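Local coordinates for extracellular protein 11-1 (Passalora fulva, PDB 6ZUS) that probably acts as a secreted avirulence effector that is recognised by plant resistance proteins, and binds zinc ions, at residues W13-I19 against K72-V78; C29-Y35 against T55-I60; Q48-S54 against A80-V85. All coordinates share one frame. Where two conformers were deposited one is given. Residue numbers count along the deposited sequence, not the author numbering.

Interaction 1: W13-I19 against K72-V78; sequences WVHQFRI and KTCICSV. With ZN (zinc ion), chain G.
Eight backbone hydrogen bonds join antiparallel strands 13-19 and 72-78. They form four pairs: Trp13 N to Val78 O 2.9 Å, Val78 N to Trp13 O 3.0 Å; His15 N to Cys76 O 2.8 Å, Cys76 N to His15 O 2.9 Å; Phe17 N to Cys74 O 3.0 Å, Cys74 N to Phe17 O 2.8 Å; Ile19 N to Lys72 O 2.8 Å, Lys72 N to Ile19 O 2.9 Å. Val14-Ser77, Gln16-Ile75 and Arg18-Thr73 are non-hydrogen-bonded pairs. The axes approach to 4.6 Å at 152°. His15 (chi1 t) binds zinc through ND1 at 2.0 Å; water 1 binds it at 2.3 Å. Phe17 takes chi1 p, so its ring lies over Cys74 CB, 3.8 Å from the centroid. Cys76 SG is 3.8 Å from Phe17 CE1. Ile19 CD1 meets Cys74 SG at 3.5 Å. On the other face Val14 CG1 packs on Ile75 CG2 at 3.5 Å. Cys74 and Cys76 are disulfide-bonded to Cys25 and Cys29, respectively. These are the two central strands of a four-stranded antiparallel sheet.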
loop_
_atom_site.group_PDB
_atom_site.type_symbol
_atom_site.label_atom_id
_atom_site.label_comp_id
_atom_site.label_asym_id
_atom_site.label_seq_id
_atom_site.Cartn_x
_atom_site.Cartn_y
_atom_site.Cartn_z
ATOM N N TRP A 13 1.633 -0.069 2.583
ATOM C CA TRP A 13 1.658 1.149 3.427
ATOM C C TRP A 13 3.004 1.171 4.135
ATOM O O TRP A 13 3.408 0.139 4.733
ATOM C CB TRP A 13 0.512 1.089 4.403
ATOM C CG TRP A 13 0.390 2.292 5.262
ATOM C CD1 TRP A 13 -0.469 3.339 5.082
ATOM C CD2 TRP A 13 1.081 2.520 6.505
ATOM N NE1 TRP A 13 -0.352 4.209 6.122
ATOM C CE2 TRP A 13 0.606 3.760 7.001
ATOM C CE3 TRP A 13 2.035 1.815 7.252
ATOM C CZ2 TRP A 13 1.057 4.301 8.199
ATOM C CZ3 TRP A 13 2.502 2.364 8.435
ATOM C CH2 TRP A 13 2.017 3.588 8.886
ATOM N N VAL A 14 3.720 2.279 4.072
ATOM C CA VAL A 14 5.112 2.342 4.590
ATOM C C VAL A 14 5.284 3.556 5.501
ATOM O O VAL A 14 4.873 4.657 5.105
ATOM C CB VAL A 14 6.161 2.337 3.457
ATOM C CG1 VAL A 14 7.563 2.242 4.048
ATOM C CG2 VAL A 14 5.932 1.230 2.420
ATOM N N HIS A 15 5.893 3.333 6.664
ATOM C CA HIS A 15 6.468 4.406 7.519
ATOM C C HIS A 15 7.986 4.167 7.610
ATOM O O HIS A 15 8.378 3.165 8.214
ATOM C CB HIS A 15 5.782 4.471 8.900
ATOM C CG HIS A 15 6.262 5.666 9.666
ATOM N ND1 HIS A 15 6.154 5.802 11.037
ATOM C CD2 HIS A 15 6.886 6.785 9.251
ATOM C CE1 HIS A 15 6.649 6.951 11.397
ATOM N NE2 HIS A 15 7.121 7.557 10.365
ATOM N N GLN A 16 8.786 5.038 6.987
ATOM C CA GLN A 16 10.259 5.035 7.084
ATOM C C GLN A 16 10.656 6.182 8.008
ATOM O O GLN A 16 10.264 7.348 7.778
ATOM C CB GLN A 16 10.916 5.178 5.708
ATOM C CG GLN A 16 12.460 5.131 5.765
ATOM C CD GLN A 16 13.106 5.208 4.401
ATOM O OE1 GLN A 16 12.426 5.092 3.342
ATOM N NE2 GLN A 16 14.403 5.463 4.449
ATOM N N PHE A 17 11.425 5.883 9.023
ATOM C CA PHE A 17 11.902 6.909 9.988
ATOM C C PHE A 17 13.233 6.495 10.630
ATOM O O PHE A 17 13.667 5.346 10.510
ATOM C CB PHE A 17 10.832 7.138 11.041
ATOM C CG PHE A 17 10.406 5.901 11.793
ATOM C CD1 PHE A 17 9.477 5.008 11.274
ATOM C CD2 PHE A 17 10.963 5.621 13.047
ATOM C CE1 PHE A 17 9.111 3.855 11.965
ATOM C CE2 PHE A 17 10.573 4.496 13.754
ATOM C CZ PHE A 17 9.632 3.625 13.227
ATOM N N ARG A 18 13.894 7.451 11.283
ATOM C CA ARG A 18 15.212 7.203 11.927
ATOM C C ARG A 18 14.986 7.110 13.436
ATOM O O ARG A 18 14.111 7.834 13.965
ATOM C CB ARG A 18 16.252 8.294 11.617
ATOM C CG ARG A 18 16.326 8.764 10.168
ATOM C CD ARG A 18 16.784 7.748 9.146
ATOM N NE ARG A 18 16.837 8.391 7.831
ATOM C CZ ARG A 18 16.417 7.849 6.675
ATOM N NH1 ARG A 18 15.920 6.627 6.637
ATOM N NH2 ARG A 18 16.493 8.551 5.551
ATOM N N ILE A 19 15.776 6.266 14.098
ATOM C CA ILE A 19 15.739 6.091 15.567
ATOM C C ILE A 19 17.168 6.140 16.084
ATOM O O ILE A 19 18.130 5.937 15.331
ATOM C CB ILE A 19 15.017 4.779 15.950
ATOM C CG1 ILE A 19 15.849 3.560 15.535
ATOM C CG2 ILE A 19 13.581 4.738 15.369
ATOM C CD1 ILE A 19 15.359 2.259 16.112
ATOM N N LYS A 72 19.651 4.592 13.277
ATOM C CA LYS A 72 19.212 3.458 12.441
ATOM C C LYS A 72 17.998 3.945 11.656
ATOM O O LYS A 72 17.246 4.845 12.163
ATOM C CB LYS A 72 18.764 2.262 13.269
ATOM C CG LYS A 72 19.891 1.512 13.953
ATOM C CD LYS A 72 19.332 0.472 14.889
ATOM C CE LYS A 72 20.388 -0.311 15.635
ATOM N NZ LYS A 72 19.732 -1.267 16.565
ATOM N N THR A 73 17.837 3.388 10.462
ATOM C CA THR A 73 16.625 3.554 9.627
ATOM C C THR A 73 15.702 2.372 9.916
ATOM O O THR A 73 16.162 1.187 9.741
ATOM C CB THR A 73 16.936 3.605 8.135
ATOM O OG1 THR A 73 17.660 4.808 7.912
ATOM C CG2 THR A 73 15.669 3.625 7.298
ATOM N N CYS A 74 14.458 2.693 10.239
ATOM C CA CYS A 74 13.358 1.730 10.394
ATOM C C CYS A 74 12.429 1.864 9.199
ATOM O O CYS A 74 12.070 3.003 8.845
ATOM C CB CYS A 74 12.516 1.960 11.637
ATOM S SG CYS A 74 13.551 1.918 13.104
ATOM N N ILE A 75 12.005 0.727 8.654
ATOM C CA ILE A 75 10.939 0.721 7.622
ATOM C C ILE A 75 9.857 -0.224 8.133
ATOM O O ILE A 75 10.157 -1.415 8.267
ATOM C CB ILE A 75 11.444 0.379 6.219
ATOM C CG1 ILE A 75 12.556 1.343 5.785
ATOM C CG2 ILE A 75 10.272 0.359 5.239
ATOM C CD1 ILE A 75 13.336 0.879 4.574
ATOM N N CYS A 76 8.735 0.328 8.570
ATOM C CA CYS A 76 7.589 -0.430 9.125
ATOM C C CYS A 76 6.505 -0.425 8.055
ATOM O O CYS A 76 6.179 0.655 7.554
ATOM C CB CYS A 76 7.139 0.191 10.434
ATOM S SG CYS A 76 8.546 0.142 11.581
ATOM N N SER A 77 6.039 -1.592 7.616
ATOM C CA SER A 77 5.141 -1.642 6.446
ATOM C C SER A 77 4.091 -2.707 6.689
ATOM O O SER A 77 4.281 -3.615 7.548
ATOM C CB SER A 77 5.903 -1.875 5.185
ATOM O OG SER A 77 6.551 -3.149 5.228
ATOM N N VAL A 78 2.980 -2.554 5.998
ATOM C CA VAL A 78 1.948 -3.628 5.968
ATOM C C VAL A 78 1.471 -3.724 4.518
ATOM O O VAL A 78 1.275 -2.668 3.865
ATOM C CB VAL A 78 0.841 -3.360 6.990
ATOM C CG1 VAL A 78 0.117 -2.034 6.791
ATOM C CG2 VAL A 78 -0.132 -4.513 7.041
HETATM ZN ZN ZN G . 5.100 4.603 12.297
HETATM O O HOH W 1 3.079 5.567 12.683
#

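Interaction 2: C29-Y35 against T55-I60; sequences CSYDSLY and TAIPKI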
loop_
_atom_site.group_PDB
_atom_site.type_symbol
_atom_site.label_atom_id
_atom_site.label_comp_id
_atom_site.label_asym_id
_atom_site.label_seq_id
_atom_site.Cartn_x
_atom_site.Cartn_y
_atom_site.Cartn_z
ATOM N N CYS A 29 7.515 -0.058 16.324
ATOM C CA CYS A 29 6.482 -0.673 15.449
ATOM C C CYS A 29 6.160 -2.060 15.987
ATOM O O CYS A 29 7.080 -2.739 16.489
ATOM C CB CYS A 29 6.947 -0.865 13.999
ATOM S SG CYS A 29 7.605 0.667 13.312
ATOM N N SER A 30 4.910 -2.455 15.823
ATOM C CA SER A 30 4.403 -3.797 16.187
ATOM C C SER A 30 3.557 -4.327 15.035
ATOM O O SER A 30 2.988 -3.498 14.268
ATOM C CB SER A 30 3.626 -3.755 17.486
ATOM O OG SER A 30 2.442 -2.957 17.414
ATOM N N TYR A 31 3.483 -5.646 14.942
ATOM C CA TYR A 31 2.536 -6.424 14.090
ATOM C C TYR A 31 1.162 -5.791 14.252
ATOM O O TYR A 31 0.489 -5.505 13.265
ATOM C CB TYR A 31 2.455 -7.908 14.488
ATOM C CG TYR A 31 1.537 -8.742 13.619
ATOM C CD1 TYR A 31 0.159 -8.652 13.731
ATOM C CD2 TYR A 31 2.053 -9.574 12.647
ATOM C CE1 TYR A 31 -0.688 -9.348 12.891
ATOM C CE2 TYR A 31 1.222 -10.302 11.812
ATOM C CZ TYR A 31 -0.143 -10.169 11.929
ATOM O OH TYR A 31 -0.926 -10.880 11.095
ATOM N N ASP A 32 0.786 -5.549 15.512
ATOM C CA ASP A 32 -0.570 -5.063 15.882
ATOM C C ASP A 32 -0.795 -3.640 15.375
ATOM O O ASP A 32 -1.887 -3.355 14.877
ATOM C CB ASP A 32 -0.844 -5.127 17.385
ATOM C CG ASP A 32 -1.574 -6.404 17.812
ATOM O OD1 ASP A 32 -1.116 -7.530 17.420
ATOM O OD2 ASP A 32 -2.621 -6.273 18.512
ATOM N N SER A 33 0.166 -2.742 15.584
ATOM C CA SER A 33 0.061 -1.335 15.129
ATOM C C SER A 33 -0.061 -1.314 13.598
ATOM O O SER A 33 -0.868 -0.516 13.095
ATOM C CB SER A 33 1.261 -0.516 15.583
ATOM O OG SER A 33 2.476 -0.946 14.923
ATOM N N LEU A 34 0.679 -2.175 12.913
ATOM C CA LEU A 34 0.686 -2.194 11.419
ATOM C C LEU A 34 -0.629 -2.812 10.926
ATOM O O LEU A 34 -1.238 -2.291 9.987
ATOM C CB LEU A 34 1.919 -2.927 10.908
ATOM C CG LEU A 34 3.223 -2.153 11.127
ATOM C CD1 LEU A 34 4.457 -3.015 10.972
ATOM C CD2 LEU A 34 3.262 -0.948 10.223
ATOM N N TYR A 35 -1.121 -3.849 11.604
ATOM C CA TYR A 35 -2.446 -4.439 11.258
ATOM C C TYR A 35 -3.516 -3.347 11.443
ATOM O O TYR A 35 -4.442 -3.226 10.586
ATOM C CB TYR A 35 -2.649 -5.785 11.982
ATOM C CG TYR A 35 -3.245 -6.815 11.051
ATOM C CD1 TYR A 35 -4.593 -6.691 10.663
ATOM C CD2 TYR A 35 -2.498 -7.828 10.475
ATOM C CE1 TYR A 35 -5.216 -7.580 9.791
ATOM C CE2 TYR A 35 -3.101 -8.711 9.568
ATOM C CZ TYR A 35 -4.464 -8.600 9.230
ATOM O OH TYR A 35 -5.106 -9.429 8.325
ATOM N N THR A 55 -5.209 -11.292 3.387
ATOM C CA THR A 55 -4.613 -11.183 4.738
ATOM C C THR A 55 -3.453 -10.179 4.661
ATOM O O THR A 55 -2.701 -10.199 3.666
ATOM C CB THR A 55 -4.119 -12.559 5.218
ATOM O OG1 THR A 55 -5.306 -13.346 5.352
ATOM C CG2 THR A 55 -3.379 -12.480 6.530
ATOM N N ALA A 56 -3.400 -9.274 5.619
ATOM C CA ALA A 56 -2.329 -8.243 5.681
ATOM C C ALA A 56 -1.061 -8.908 6.249
ATOM O O ALA A 56 -1.171 -9.753 7.147
ATOM C CB ALA A 56 -2.809 -7.083 6.487
ATOM N N ILE A 57 0.105 -8.495 5.771
ATOM C CA ILE A 57 1.422 -8.986 6.249
ATOM C C ILE A 57 2.250 -7.786 6.724
ATOM O O ILE A 57 2.817 -7.087 5.879
ATOM C CB ILE A 57 2.101 -9.753 5.112
ATOM C CG1 ILE A 57 1.220 -10.926 4.662
ATOM C CG2 ILE A 57 3.501 -10.214 5.520
ATOM C CD1 ILE A 57 1.812 -11.707 3.538
ATOM N N PRO A 58 2.313 -7.539 8.047
ATOM C CA PRO A 58 3.269 -6.587 8.630
ATOM C C PRO A 58 4.729 -6.986 8.411
ATOM O O PRO A 58 5.088 -8.175 8.336
ATOM C CB PRO A 58 2.908 -6.486 10.124
ATOM C CG PRO A 58 1.500 -7.017 10.190
ATOM C CD PRO A 58 1.412 -8.070 9.082
ATOM N N LYS A 59 5.599 -5.985 8.300
ATOM C CA LYS A 59 7.043 -6.232 8.159
ATOM C C LYS A 59 7.765 -5.093 8.868
ATOM O O LYS A 59 7.278 -3.939 8.832
ATOM C CB LYS A 59 7.426 -6.319 6.687
ATOM C CG LYS A 59 8.863 -6.728 6.422
ATOM C CD LYS A 59 9.431 -6.155 5.118
ATOM C CE LYS A 59 8.688 -6.584 3.862
ATOM N NZ LYS A 59 9.519 -6.440 2.636
ATOM N N ILE A 60 8.920 -5.397 9.453
ATOM C CA ILE A 60 9.785 -4.393 10.146
ATOM C C ILE A 60 11.207 -4.651 9.643
ATOM O O ILE A 60 11.637 -5.825 9.639
ATOM C CB ILE A 60 9.638 -4.510 11.666
ATOM C CG1 ILE A 60 8.185 -4.328 12.121
ATOM C CG2 ILE A 60 10.595 -3.553 12.385
ATOM C CD1 ILE A 60 7.962 -4.565 13.625
HETATM O O HOH W 2 -0.214 -11.624 8.837
#
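This is a helix-on-sheet contact. The start of helix 31-40 packs on the edge strand 57-64 and on the loop residues just before it. The axes of 31-35 and 57-60 approach to 7.9 Å at 126°. Pro58 has the largest area covered in this contact. Its CG lies over the Tyr31 ring, 3.6 Å from the centroid, in a CH-pi contact, and its CB meets Leu34 CB at 3.8 Å. Ala56 CB sits over the Tyr35 ring, 3.8 Å from its centroid. Ala56 N also donates to Tyr35 OH at 3.2 Å. Water 2 joins Tyr31 OH (2.5 Å) to Ala56 O (2.7 Å). Ser30 is the helix N-cap: its OG accepts from Ser33 N at 2.9 Å, and Ser33 OG donates back to Ser30 O at 2.7 Å. Tyr31, Leu34 and Tyr35 follow the cap and contact segment 55-60. Ile60 CD1 touches Cys29 CB at 3.9 Å. Leu34 extends inward to Cys76 and Trp13 of the two central strands, and Cys29 is tied to Cys76 by a disulfide.

Interaction 3: Q48-S54 against A80-V85; sequences QGADGFS and ATAWRV
Segment 80-85 is strand with a corner at Trp83. Loop 48-54 runs the opposite way in two short ladders, with single bridges at Phe53-Ala82 and Gln48-Val85 and a register shift of 2 between them, so an irregular loop is pinned to the broken strand 71-86. Thr81 N donates to Ser54 OG and Thr81 O accepts from Ser54 N, both at 2.9 Å. Ala82 CB touches Phe53 CE2 at 3.8 Å. Trp83 (phi/psi -62/-39) makes the corner; its N donates to Gly52 O at 3.2 Å (Gly52 phi 58°, favouring glycine). Its indole (chi1 m) puts CZ2 3.5 Å from Ser54 CB. Arg84 is extended after chi1 m. Its NE and NH2 salt-bridge Asp51 OD2 at 2.7 and 2.9 Å; NH1 bonds to His139 O. Arg84 O accepts from Gly49 N at 2.7 Å. Water 3 accepts from Arg84 N (3.0 Å) and Gln48 NE2 (2.9 Å). Val85 packs on strand 6-20. Phe53 and Ala82 touch its Leu11 and Tyr104 of helix 101-109; Ala80 and Phe53 touch Phe38 of helix 31-40.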
loop_
_atom_site.group_PDB
_atom_site.type_symbol
_atom_site.label_atom_id
_atom_site.label_comp_id
_atom_site.label_asym_id
_atom_site.label_seq_id
_atom_site.Cartn_x
_atom_site.Cartn_y
_atom_site.Cartn_z
ATOM N N GLN A 48 -13.275 -0.346 -6.462
ATOM C CA GLN A 48 -13.164 -1.682 -5.816
ATOM C C GLN A 48 -14.184 -2.660 -6.461
ATOM O O GLN A 48 -15.379 -2.329 -6.512
ATOM C CB GLN A 48 -13.429 -1.613 -4.302
ATOM C CG GLN A 48 -12.791 -2.763 -3.534
ATOM C CD GLN A 48 -11.272 -2.698 -3.608
ATOM O OE1 GLN A 48 -10.678 -1.628 -3.474
ATOM N NE2 GLN A 48 -10.654 -3.848 -3.815
ATOM N N GLY A 49 -13.737 -3.847 -6.884
ATOM C CA GLY A 49 -14.611 -4.976 -7.207
ATOM C C GLY A 49 -14.901 -5.814 -5.989
ATOM O O GLY A 49 -14.878 -5.311 -4.831
ATOM N N ALA A 50 -15.230 -7.077 -6.227
ATOM C CA ALA A 50 -15.657 -8.014 -5.172
ATOM C C ALA A 50 -14.434 -8.578 -4.421
ATOM O O ALA A 50 -13.257 -8.385 -4.868
ATOM C CB ALA A 50 -16.486 -9.109 -5.802
ATOM N N ASP A 51 -14.705 -9.266 -3.322
ATOM C CA ASP A 51 -13.752 -10.179 -2.645
ATOM C C ASP A 51 -12.766 -9.409 -1.739
ATOM O O ASP A 51 -11.928 -10.078 -1.090
ATOM C CB ASP A 51 -13.054 -11.102 -3.652
ATOM C CG ASP A 51 -13.934 -12.266 -4.107
ATOM O OD1 ASP A 51 -14.731 -12.758 -3.275
ATOM O OD2 ASP A 51 -13.799 -12.682 -5.248
ATOM N N GLY A 52 -12.826 -8.080 -1.678
ATOM C CA GLY A 52 -12.024 -7.313 -0.711
ATOM C C GLY A 52 -10.524 -7.571 -0.849
ATOM O O GLY A 52 -9.995 -7.538 -1.975
ATOM N N PHE A 53 -9.851 -7.738 0.290
ATOM C CA PHE A 53 -8.379 -7.678 0.433
ATOM C C PHE A 53 -7.919 -8.988 1.050
ATOM O O PHE A 53 -8.627 -9.563 1.884
ATOM C CB PHE A 53 -7.937 -6.502 1.313
ATOM C CG PHE A 53 -8.238 -5.171 0.693
ATOM C CD1 PHE A 53 -9.548 -4.777 0.486
ATOM C CD2 PHE A 53 -7.235 -4.387 0.180
ATOM C CE1 PHE A 53 -9.852 -3.574 -0.135
ATOM C CE2 PHE A 53 -7.521 -3.174 -0.421
ATOM C CZ PHE A 53 -8.828 -2.760 -0.576
ATOM N N SER A 54 -6.730 -9.389 0.652
ATOM C CA SER A 54 -5.986 -10.536 1.224
ATOM C C SER A 54 -5.632 -10.239 2.683
ATOM O O SER A 54 -5.871 -9.091 3.196
ATOM C CB SER A 54 -4.788 -10.830 0.420
ATOM O OG SER A 54 -3.764 -9.913 0.736
ATOM N N ALA A 80 -0.961 -5.998 1.511
ATOM C CA ALA A 80 -2.099 -6.864 1.184
ATOM C C ALA A 80 -2.427 -6.659 -0.296
ATOM O O ALA A 80 -2.018 -5.632 -0.912
ATOM C CB ALA A 80 -3.260 -6.546 2.107
ATOM N N THR A 81 -3.179 -7.606 -0.845
ATOM C CA THR A 81 -3.615 -7.575 -2.255
ATOM C C THR A 81 -5.085 -7.180 -2.293
ATOM O O THR A 81 -5.894 -7.797 -1.567
ATOM C CB THR A 81 -3.399 -8.926 -2.934
ATOM O OG1 THR A 81 -1.979 -9.152 -2.923
ATOM C CG2 THR A 81 -3.960 -8.928 -4.340
ATOM N N ALA A 82 -5.396 -6.160 -3.075
ATOM C CA ALA A 82 -6.785 -5.886 -3.506
ATOM C C ALA A 82 -7.085 -6.878 -4.641
ATOM O O ALA A 82 -6.531 -6.744 -5.722
ATOM C CB ALA A 82 -6.952 -4.429 -3.920
ATOM N N TRP A 83 -7.946 -7.856 -4.372
ATOM C CA TRP A 83 -8.197 -8.968 -5.328
ATOM C C TRP A 83 -8.771 -8.482 -6.664
ATOM O O TRP A 83 -8.341 -9.027 -7.738
ATOM C CB TRP A 83 -9.094 -10.012 -4.679
ATOM C CG TRP A 83 -8.435 -10.750 -3.566
ATOM C CD1 TRP A 83 -8.902 -10.889 -2.304
ATOM C CD2 TRP A 83 -7.241 -11.544 -3.668
ATOM N NE1 TRP A 83 -8.056 -11.698 -1.597
ATOM C CE2 TRP A 83 -7.033 -12.111 -2.401
ATOM C CE3 TRP A 83 -6.348 -11.840 -4.717
ATOM C CZ2 TRP A 83 -5.937 -12.931 -2.133
ATOM C CZ3 TRP A 83 -5.258 -12.642 -4.453
ATOM C CH2 TRP A 83 -5.073 -13.186 -3.175
ATOM N N ARG A 84 -9.669 -7.497 -6.634
ATOM C CA ARG A 84 -10.425 -7.101 -7.857
ATOM C C ARG A 84 -10.636 -5.586 -7.869
ATOM O O ARG A 84 -11.343 -5.067 -6.974
ATOM C CB ARG A 84 -11.763 -7.846 -7.901
ATOM C CG ARG A 84 -11.652 -9.354 -7.829
ATOM C CD ARG A 84 -13.028 -9.948 -7.831
ATOM N NE ARG A 84 -12.939 -11.340 -7.430
ATOM C CZ ARG A 84 -12.463 -12.322 -8.183
ATOM N NH1 ARG A 84 -12.055 -12.096 -9.426
ATOM N NH2 ARG A 84 -12.451 -13.553 -7.684
ATOM N N VAL A 85 -9.966 -4.926 -8.807
ATOM C CA VAL A 85 -9.974 -3.453 -8.967
ATOM C C VAL A 85 -10.304 -3.147 -10.438
ATOM O O VAL A 85 -9.767 -3.807 -11.329
ATOM C CB VAL A 85 -8.646 -2.828 -8.502
ATOM C CG1 VAL A 85 -8.702 -1.316 -8.687
ATOM C CG2 VAL A 85 -8.305 -3.249 -7.077
HETATM O O HOH W 3 -11.177 -6.643 -4.164
#

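How the interactions relate
Interactions 1 and 2 are directly connected, with centres about 12 Å apart. The disulfide Cys76 SG to Cys29 SG (2.0 Å) ties the sheet to the chain leading into helix 31-40. Ser77 O lies 2.8 Å from Lys59 N, a probable hydrogen bond. The zinc bound by His15 is 4.8 Å from Cys29 SG; another zinc ion lies about 4 Å from the Cys76 side chain. Interactions 1 and 3 share strand 71-86, but their centres are about 25 Å apart. Interaction 3 is near the zinc site of His2, His139 and Gln143: the Arg84 side chain is about 4 Å from that of His139 and about 7 Å from a bound zinc. Interactions 2 and 3 touch where Ala56 CA meets Ala80 CB at 4.1 Å.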